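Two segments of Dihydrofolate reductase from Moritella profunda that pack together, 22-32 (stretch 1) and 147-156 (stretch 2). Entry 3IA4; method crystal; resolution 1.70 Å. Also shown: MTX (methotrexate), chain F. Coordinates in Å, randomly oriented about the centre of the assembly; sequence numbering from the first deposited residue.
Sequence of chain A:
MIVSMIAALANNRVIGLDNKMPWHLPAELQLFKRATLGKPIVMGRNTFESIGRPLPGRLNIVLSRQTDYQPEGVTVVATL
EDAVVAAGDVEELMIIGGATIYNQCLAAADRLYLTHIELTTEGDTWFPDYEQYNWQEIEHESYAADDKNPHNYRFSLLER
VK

Stretch 1 (22-32) PWHLPAELQLF
Stretch 2 (147-156) DKNPHNYRFS

A helix can be fastened to a strand distant in sequence by one direct hydrogen bond and an apolar seam along its length, and this dihydrofolate reductase offers a compact example. Residues 22-25 approach in loop conformation; Trp23 is extended (phi/psi -159/160), while Leu25 (-158/70) turns the chain into the helix, which runs through Phe32 near -65/-35. The partner is irregular at Lys148 (-109/-11) and Pro150 (-81/-6), then extends into the strand containing Tyr153 (-147/166) and Phe155 (-105/139). Helix and strand run nearly parallel, 12° apart, their axes 10.6 Å apart at closest approach. Leu25 CA and Asn149 CA lie 5.0 Å apart. Glu28 CA is 8.3 Å from Tyr153 CA, and Leu31 CA is 8.6 Å from Phe155 CA, a nearly constant spacing that the side chains of Tyr153 and Leu31 help to fill.

The hydrogen bond runs from Ala27 N to Asn149 OD1, 2.9 Å at 159°. Asn149 (chi1 m) brings its amide oxygen to the backbone NH of Ala27; Pro26, lacking an amide hydrogen, offers OD1 none. Leu25 (chi1 t, chi2 p) spreads its methyls: CD1 lies 4.0 Å from Pro150 CD, and CD2 3.8 Å from Tyr153 CD1.

The stretches bury 602 Å² between them, both sides summed; buried Leu25, Leu31 and Phe155 suit this apolar seam. Tyr153 (chi1 p, chi2 -81°), also buried, points its ring across the helix. The short Ala27 side chain lets the phenol come close, CB lying 3.1 Å from Tyr153 OH; a water bridges Tyr153 OH (2.6 Å) and Ala27 O (3.0 Å). Leu31, t at both chi angles, sets CD1 at the tyrosine ring edge, 4.2 Å from CE2 of Tyr153, and 4.0 Å from Phe155 CB. A second water joins His24 N (2.8 Å) to His151 NE2 (2.9 Å). Glu28 packs its CG 4.2 Å from Tyr153 CE2 and also binds methotrexate, its OE2 accepting from MTX NA2 at 2.7 Å.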

ATOM      1  N   PRO A  22       3.921   5.922 -11.796  1.00 13.51           N
ATOM      2  CA  PRO A  22       4.235   6.263 -13.200  1.00 15.90           C
ATOM      3  C   PRO A  22       3.515   5.378 -14.218  1.00 17.31           C
ATOM      4  O   PRO A  22       4.181   4.766 -15.088  1.00 16.64           O
ATOM      5  CB  PRO A  22       5.759   6.048 -13.283  1.00 19.98           C
ATOM      6  CG  PRO A  22       5.972   4.910 -12.334  1.00 17.52           C
ATOM      7  CD  PRO A  22       5.071   5.287 -11.125  1.00 16.29           C
ATOM      8  N   TRP A  23       2.188   5.289 -14.106  1.00 13.35           N
ATOM      9  CA  TRP A  23       1.384   4.529 -15.070  1.00 11.91           C
ATOM     10  C   TRP A  23      -0.032   5.047 -14.985  1.00 15.75           C
ATOM     11  O   TRP A  23      -0.423   5.688 -14.012  1.00 15.61           O
ATOM     12  CB  TRP A  23       1.370   3.012 -14.788  1.00 14.64           C
ATOM     13  CG  TRP A  23       1.085   2.602 -13.359  1.00 15.73           C
ATOM     14  CD1 TRP A  23      -0.127   2.591 -12.708  1.00 16.11           C
ATOM     15  CD2 TRP A  23       2.063   2.215 -12.391  1.00 13.46           C
ATOM     16  NE1 TRP A  23       0.033   2.133 -11.390  1.00 13.77           N
ATOM     17  CE2 TRP A  23       1.375   1.925 -11.179  1.00 13.21           C
ATOM     18  CE3 TRP A  23       3.473   2.038 -12.449  1.00 16.28           C
ATOM     19  CZ2 TRP A  23       2.038   1.493 -10.021  1.00 12.56           C
ATOM     20  CZ3 TRP A  23       4.141   1.620 -11.277  1.00 14.20           C
ATOM     21  CH2 TRP A  23       3.420   1.327 -10.097  1.00 12.49           C
ATOM     22  N   HIS A  24      -0.790   4.777 -16.046  1.00 13.32           N
ATOM     23  CA  HIS A  24      -2.233   5.067 -16.077  1.00 14.91           C
ATOM     24  C   HIS A  24      -2.976   3.741 -15.983  1.00 17.49           C
ATOM     25  O   HIS A  24      -2.869   2.920 -16.890  1.00 15.89           O
ATOM     26  CB  HIS A  24      -2.600   5.766 -17.409  1.00 18.76           C
ATOM     27  CG  HIS A  24      -4.050   6.178 -17.470  1.00 16.80           C
ATOM     28  ND1 HIS A  24      -4.995   5.490 -18.202  1.00 21.68           N
ATOM     29  CD2 HIS A  24      -4.716   7.147 -16.807  1.00 21.28           C
ATOM     30  CE1 HIS A  24      -6.189   6.031 -18.001  1.00 17.87           C
ATOM     31  NE2 HIS A  24      -6.041   7.048 -17.168  1.00 24.43           N
ATOM     32  N   LEU A  25      -3.703   3.495 -14.886  1.00 13.04           N
ATOM     33  CA  LEU A  25      -4.351   2.223 -14.686  1.00 11.92           C
ATOM     34  C   LEU A  25      -5.504   2.395 -13.685  1.00 17.65           C
ATOM     35  O   LEU A  25      -5.453   1.958 -12.543  1.00 15.74           O
ATOM     36  CB  LEU A  25      -3.264   1.208 -14.151  1.00 15.07           C
ATOM     37  CG  LEU A  25      -3.432  -0.262 -14.485  1.00 19.58           C
ATOM     38  CD1 LEU A  25      -3.604  -0.529 -16.029  1.00 16.09           C
ATOM     39  CD2 LEU A  25      -2.267  -1.119 -13.869  1.00 19.31           C
ATOM     40  N   PRO A  26      -6.572   3.087 -14.103  1.00 13.92           N
ATOM     41  CA  PRO A  26      -7.643   3.456 -13.185  1.00 15.28           C
ATOM     42  C   PRO A  26      -8.284   2.265 -12.512  1.00 18.48           C
ATOM     43  O   PRO A  26      -8.718   2.392 -11.367  1.00 18.07           O
ATOM     44  CB  PRO A  26      -8.708   4.098 -14.107  1.00 19.32           C
ATOM     45  CG  PRO A  26      -8.163   3.995 -15.514  1.00 18.79           C
ATOM     46  CD  PRO A  26      -6.733   3.604 -15.467  1.00 16.98           C
ATOM     47  N   ALA A  27      -8.411   1.132 -13.199  1.00 15.47           N
ATOM     48  CA  ALA A  27      -9.064  -0.003 -12.575  1.00 17.38           C
ATOM     49  C   ALA A  27      -8.331  -0.532 -11.363  1.00 16.13           C
ATOM     50  O   ALA A  27      -8.927  -1.204 -10.510  1.00 17.98           O
ATOM     51  CB  ALA A  27      -9.227  -1.176 -13.590  1.00 20.67           C
ATOM     52  N   GLU A  28      -7.014  -0.351 -11.340  1.00 13.89           N
ATOM     53  CA  GLU A  28      -6.208  -0.828 -10.224  1.00 15.74           C
ATOM     54  C   GLU A  28      -6.611  -0.093  -8.946  1.00 15.97           C
ATOM     55  O   GLU A  28      -6.520  -0.660  -7.860  1.00 16.54           O
ATOM     56  CB  GLU A  28      -4.733  -0.615 -10.482  1.00 15.74           C
ATOM     57  CG  GLU A  28      -3.880  -1.688  -9.833  1.00 14.62           C
ATOM     58  CD  GLU A  28      -3.595  -1.461  -8.343  1.00 16.98           C
ATOM     59  OE1 GLU A  28      -3.373  -0.295  -7.972  1.00 16.76           O
ATOM     60  OE2 GLU A  28      -3.586  -2.453  -7.563  1.00 14.15           O
ATOM     61  N   LEU A  29      -7.057   1.150  -9.052  1.00 16.43           N
ATOM     62  CA  LEU A  29      -7.478   1.867  -7.820  1.00 18.25           C
ATOM     63  C   LEU A  29      -8.735   1.268  -7.258  1.00 17.84           C
ATOM     64  O   LEU A  29      -9.003   1.391  -6.037  1.00 15.48           O
ATOM     65  CB  LEU A  29      -7.760   3.369  -8.052  1.00 18.60           C
ATOM     66  CG  LEU A  29      -6.563   4.198  -8.477  1.00 23.21           C
ATOM     67  CD1 LEU A  29      -6.971   5.688  -8.745  1.00 28.33           C
ATOM     68  CD2 LEU A  29      -5.459   4.116  -7.422  1.00 24.59           C
ATOM     69  N   GLN A  30      -9.548   0.686  -8.141  1.00 20.22           N
ATOM     70  CA  GLN A  30     -10.747  -0.035  -7.706  1.00 18.55           C
ATOM     71  C   GLN A  30     -10.354  -1.311  -6.968  1.00 17.63           C
ATOM     72  O   GLN A  30     -11.020  -1.713  -6.018  1.00 16.37           O
ATOM     73  CB  GLN A  30     -11.667  -0.380  -8.883  1.00 22.43           C
ATOM     74  CG  GLN A  30     -12.232   0.873  -9.545  1.00 20.11           C
ATOM     75  CD  GLN A  30     -12.936   1.804  -8.568  1.00 27.89           C
ATOM     76  OE1 GLN A  30     -13.783   1.367  -7.780  1.00 29.55           O
ATOM     77  NE2 GLN A  30     -12.576   3.089  -8.600  1.00 29.18           N
ATOM     78  N   LEU A  31      -9.283  -1.970  -7.417  1.00 14.02           N
ATOM     79  CA  LEU A  31      -8.780  -3.111  -6.671  1.00 14.87           C
ATOM     80  C   LEU A  31      -8.317  -2.672  -5.295  1.00 16.47           C
ATOM     81  O   LEU A  31      -8.575  -3.341  -4.288  1.00 13.72           O
ATOM     82  CB  LEU A  31      -7.610  -3.755  -7.458  1.00 15.68           C
ATOM     83  CG  LEU A  31      -6.944  -5.028  -6.937  1.00 18.40           C
ATOM     84  CD1 LEU A  31      -6.108  -5.692  -8.051  1.00 19.95           C
ATOM     85  CD2 LEU A  31      -6.081  -4.687  -5.687  1.00 21.33           C
ATOM     86  N   PHE A  32      -7.580  -1.564  -5.245  1.00 14.03           N
ATOM     87  CA  PHE A  32      -7.097  -1.053  -3.964  1.00 12.96           C
ATOM     88  C   PHE A  32      -8.296  -0.741  -3.034  1.00 13.93           C
ATOM     89  O   PHE A  32      -8.328  -1.051  -1.818  1.00 12.35           O
ATOM     90  CB  PHE A  32      -6.241   0.202  -4.226  1.00 12.92           C
ATOM     91  CG  PHE A  32      -5.963   1.026  -3.016  1.00 10.08           C
ATOM     92  CD1 PHE A  32      -4.903   0.693  -2.147  1.00 11.47           C
ATOM     93  CD2 PHE A  32      -6.748   2.131  -2.707  1.00 12.57           C
ATOM     94  CE1 PHE A  32      -4.644   1.443  -1.040  1.00 11.46           C
ATOM     95  CE2 PHE A  32      -6.518   2.861  -1.568  1.00 13.93           C
ATOM     96  CZ  PHE A  32      -5.435   2.566  -0.746  1.00 12.98           C
ATOM     97  N   ASP A 147      -9.756  -1.413 -22.880  1.00 18.58           N
ATOM     98  CA  ASP A 147      -9.732  -0.063 -23.406  1.00 21.83           C
ATOM     99  C   ASP A 147      -9.515   1.006 -22.393  1.00 19.47           C
ATOM    100  O   ASP A 147      -9.207   2.109 -22.802  1.00 20.74           O
ATOM    101  CB  ASP A 147     -10.998   0.261 -24.186  1.00 24.40           C
ATOM    102  CG  ASP A 147     -11.098  -0.531 -25.459  1.00 30.61           C
ATOM    103  OD1 ASP A 147     -12.226  -0.597 -25.973  1.00 38.74           O
ATOM    104  OD2 ASP A 147     -10.070  -1.099 -25.934  1.00 30.83           O
ATOM    105  N   LYS A 148      -9.605   0.725 -21.082  1.00 18.57           N
ATOM    106  CA  LYS A 148      -9.380   1.789 -20.095  1.00 16.32           C
ATOM    107  C   LYS A 148      -8.049   1.600 -19.334  1.00 15.98           C
ATOM    108  O   LYS A 148      -7.589   2.492 -18.647  1.00 16.38           O
ATOM    109  CB  LYS A 148     -10.538   1.879 -19.084  1.00 21.56           C
ATOM    110  CG  LYS A 148     -11.677   2.772 -19.601  1.00 24.20           C
ATOM    111  CD  LYS A 148     -12.750   3.024 -18.519  1.00 32.07           C
ATOM    112  CE  LYS A 148     -12.165   3.690 -17.241  1.00 32.52           C
ATOM    113  NZ  LYS A 148     -11.104   4.755 -17.438  1.00 33.08           N
ATOM    114  N   ASN A 149      -7.455   0.434 -19.511  1.00 16.63           N
ATOM    115  CA  ASN A 149      -6.281   0.024 -18.727  1.00 16.22           C
ATOM    116  C   ASN A 149      -5.327  -0.652 -19.673  1.00 15.35           C
ATOM    117  O   ASN A 149      -5.550  -1.783 -20.055  1.00 16.87           O
ATOM    118  CB  ASN A 149      -6.732  -0.971 -17.643  1.00 16.96           C
ATOM    119  CG  ASN A 149      -7.647  -0.351 -16.663  1.00 16.76           C
ATOM    120  OD1 ASN A 149      -7.191   0.295 -15.677  1.00 16.47           O
ATOM    121  ND2 ASN A 149      -8.969  -0.471 -16.929  1.00 18.59           N
ATOM    122  N   PRO A 150      -4.219   0.025 -20.026  1.00 13.28           N
ATOM    123  CA  PRO A 150      -3.357  -0.399 -21.128  1.00 16.40           C
ATOM    124  C   PRO A 150      -2.359  -1.513 -20.800  1.00 15.40           C
ATOM    125  O   PRO A 150      -1.690  -1.958 -21.706  1.00 16.73           O
ATOM    126  CB  PRO A 150      -2.568   0.867 -21.470  1.00 18.46           C
ATOM    127  CG  PRO A 150      -2.648   1.753 -20.187  1.00 17.96           C
ATOM    128  CD  PRO A 150      -3.892   1.375 -19.487  1.00 15.68           C
ATOM    129  N   HIS A 151      -2.247  -1.937 -19.556  1.00 13.57           N
ATOM    130  CA  HIS A 151      -1.280  -2.960 -19.201  1.00 14.39           C
ATOM    131  C   HIS A 151      -1.979  -4.101 -18.527  1.00 14.18           C
ATOM    132  O   HIS A 151      -2.904  -3.876 -17.758  1.00 12.49           O
ATOM    133  CB  HIS A 151      -0.276  -2.358 -18.144  1.00 14.53           C
ATOM    134  CG  HIS A 151       0.236  -1.010 -18.534  1.00 15.86           C
ATOM    135  ND1 HIS A 151       0.948  -0.812 -19.693  1.00 17.14           N
ATOM    136  CD2 HIS A 151       0.157   0.204 -17.927  1.00 15.32           C
ATOM    137  CE1 HIS A 151       1.252   0.473 -19.815  1.00 16.94           C
ATOM    138  NE2 HIS A 151       0.794   1.111 -18.753  1.00 15.95           N
ATOM    139  N   ASN A 152      -1.503  -5.326 -18.765  1.00 11.00           N
ATOM    140  CA  ASN A 152      -1.959  -6.459 -18.008  1.00 14.49           C
ATOM    141  C   ASN A 152      -1.518  -6.298 -16.547  1.00 13.52           C
ATOM    142  O   ASN A 152      -0.423  -5.826 -16.289  1.00 15.55           O
ATOM    143  CB  ASN A 152      -1.277  -7.708 -18.528  1.00 15.12           C
ATOM    144  CG  ASN A 152      -1.676  -8.053 -19.962  1.00 22.48           C
ATOM    145  OD1 ASN A 152      -2.776  -7.790 -20.353  1.00 19.22           O
ATOM    146  ND2 ASN A 152      -0.764  -8.644 -20.734  1.00 25.83           N
ATOM    147  N   TYR A 153      -2.358  -6.728 -15.634  1.00 12.14           N
ATOM    148  CA  TYR A 153      -1.940  -6.773 -14.206  1.00 10.44           C
ATOM    149  C   TYR A 153      -2.599  -7.914 -13.504  1.00 14.94           C
ATOM    150  O   TYR A 153      -3.506  -8.552 -14.060  1.00 15.33           O
ATOM    151  CB  TYR A 153      -2.137  -5.423 -13.498  1.00 11.47           C
ATOM    152  CG  TYR A 153      -3.597  -4.977 -13.388  1.00 15.45           C
ATOM    153  CD1 TYR A 153      -4.238  -4.368 -14.456  1.00 16.88           C
ATOM    154  CD2 TYR A 153      -4.307  -5.201 -12.223  1.00 16.92           C
ATOM    155  CE1 TYR A 153      -5.610  -3.976 -14.346  1.00 22.89           C
ATOM    156  CE2 TYR A 153      -5.651  -4.793 -12.089  1.00 18.90           C
ATOM    157  CZ  TYR A 153      -6.279  -4.186 -13.154  1.00 22.51           C
ATOM    158  OH  TYR A 153      -7.613  -3.801 -13.012  1.00 28.70           O
ATOM    159  N   ARG A 154      -2.105  -8.247 -12.316  1.00 11.31           N
ATOM    160  CA  ARG A 154      -2.690  -9.399 -11.637  1.00 11.87           C
ATOM    161  C   ARG A 154      -2.540  -9.145 -10.147  1.00 14.37           C
ATOM    162  O   ARG A 154      -1.684  -8.373  -9.707  1.00 13.35           O
ATOM    163  CB  ARG A 154      -2.031 -10.736 -12.046  1.00 12.33           C
ATOM    164  CG  ARG A 154      -0.632 -10.833 -11.531  1.00 14.91           C
ATOM    165  CD  ARG A 154       0.098 -12.066 -12.117  1.00 19.96           C
ATOM    166  NE  ARG A 154       1.507 -12.056 -11.692  1.00 20.40           N
ATOM    167  CZ  ARG A 154       2.477 -11.414 -12.344  1.00 20.24           C
ATOM    168  NH1 ARG A 154       3.732 -11.446 -11.874  1.00 19.71           N
ATOM    169  NH2 ARG A 154       2.202 -10.702 -13.457  1.00 21.46           N
ATOM    170  N   PHE A 155      -3.431  -9.753  -9.393  1.00 13.94           N
ATOM    171  CA  PHE A 155      -3.394  -9.690  -7.922  1.00 12.47           C
ATOM    172  C   PHE A 155      -2.894 -10.978  -7.287  1.00 14.17           C
ATOM    173  O   PHE A 155      -3.257 -12.067  -7.709  1.00 13.43           O
ATOM    174  CB  PHE A 155      -4.813  -9.432  -7.460  1.00 14.92           C
ATOM    175  CG  PHE A 155      -4.932  -9.398  -5.986  1.00 15.51           C
ATOM    176  CD1 PHE A 155      -4.286  -8.376  -5.276  1.00 17.12           C
ATOM    177  CD2 PHE A 155      -5.584 -10.412  -5.281  1.00 17.26           C
ATOM    178  CE1 PHE A 155      -4.321  -8.345  -3.887  1.00 16.01           C
ATOM    179  CE2 PHE A 155      -5.636 -10.379  -3.863  1.00 19.33           C
ATOM    180  CZ  PHE A 155      -4.995  -9.356  -3.181  1.00 17.10           C
ATOM    181  N   SER A 156      -2.056 -10.864  -6.248  1.00 11.42           N
ATOM    182  CA  SER A 156      -1.573 -12.033  -5.540  1.00 14.26           C
ATOM    183  C   SER A 156      -1.576 -11.691  -4.059  1.00 14.41           C
ATOM    184  O   SER A 156      -0.892 -10.738  -3.649  1.00 14.32           O
ATOM    185  CB  SER A 156      -0.135 -12.325  -6.034  1.00 18.36           C
ATOM    186  OG  SER A 156       0.518 -13.324  -5.298  1.00 19.50           O
TER
HETATM  187  N1  MTX F 164      -2.615   0.241  -5.450  1.00 10.81           N
HETATM  188  C2  MTX F 164      -2.295  -0.791  -4.641  1.00  8.12           C
HETATM  189  NA2 MTX F 164      -2.509  -2.034  -5.113  1.00  9.73           N
HETATM  190  N3  MTX F 164      -1.789  -0.573  -3.391  1.00  8.82           N
HETATM  191  C4  MTX F 164      -1.601   0.696  -2.918  1.00  8.50           C
HETATM  192  NA4 MTX F 164      -1.077   0.851  -1.726  1.00  8.39           N
HETATM  193  C4A MTX F 164      -1.953   1.743  -3.711  1.00 11.14           C
HETATM  194  N5  MTX F 164      -1.815   3.024  -3.229  1.00 12.63           N
HETATM  195  C6  MTX F 164      -2.158   4.075  -4.041  1.00 16.12           C
HETATM  196  C7  MTX F 164      -2.682   3.902  -5.321  1.00 16.40           C
HETATM  197  N8  MTX F 164      -2.849   2.594  -5.797  1.00 16.22           N
HETATM  198  C8A MTX F 164      -2.470   1.535  -4.978  1.00 12.62           C
HETATM  199  C9  MTX F 164      -1.954   5.475  -3.473  1.00 18.05           C
HETATM  200  N10 MTX F 164      -2.598   6.522  -4.266  1.00 17.16           N
HETATM  201  CM  MTX F 164      -1.699   7.487  -4.943  1.00 23.53           C
HETATM  202  C11 MTX F 164      -6.781   6.889  -4.506  1.00 17.48           C
HETATM  203  C12 MTX F 164      -5.963   7.769  -5.202  1.00 20.13           C
HETATM  204  C13 MTX F 164      -4.589   7.665  -5.118  1.00 20.34           C
HETATM  205  C14 MTX F 164      -4.022   6.646  -4.352  1.00 19.97           C
HETATM  206  C15 MTX F 164      -4.868   5.763  -3.685  1.00 18.40           C
HETATM  207  C16 MTX F 164      -6.229   5.908  -3.680  1.00 20.82           C
HETATM  208  C   MTX F 164      -8.245   6.912  -4.603  1.00 24.75           C
HETATM  209  O   MTX F 164      -8.929   8.075  -4.921  1.00 24.98           O
HETATM  210  N   MTX F 164      -8.858   5.745  -4.418  1.00 21.90           N
HETATM  211  CA  MTX F 164     -10.281   5.587  -4.326  1.00 23.72           C
HETATM  212  CT  MTX F 164     -10.614   4.802  -3.077  1.00 21.41           C
HETATM  213  O1  MTX F 164      -9.776   3.960  -2.635  1.00 19.03           O
HETATM  214  O2  MTX F 164     -11.727   4.975  -2.521  1.00 21.97           O
HETATM  215  CB  MTX F 164     -10.854   4.807  -5.516  1.00 24.85           C
HETATM  216  CG  MTX F 164     -10.616   5.542  -6.835  1.00 27.56           C
HETATM  217  CD  MTX F 164     -11.394   6.854  -6.978  1.00 34.36           C
HETATM  218  OE1 MTX F 164     -11.316   7.547  -8.034  1.00 40.21           O
HETATM  219  OE2 MTX F 164     -12.125   7.282  -6.060  1.00 35.22           O
HETATM  220  O   HOH W   1       0.682   3.973 -18.337  1.00 17.05           O
HETATM  221  O   HOH W   2      -9.049  -4.171 -10.900  1.00 31.69           O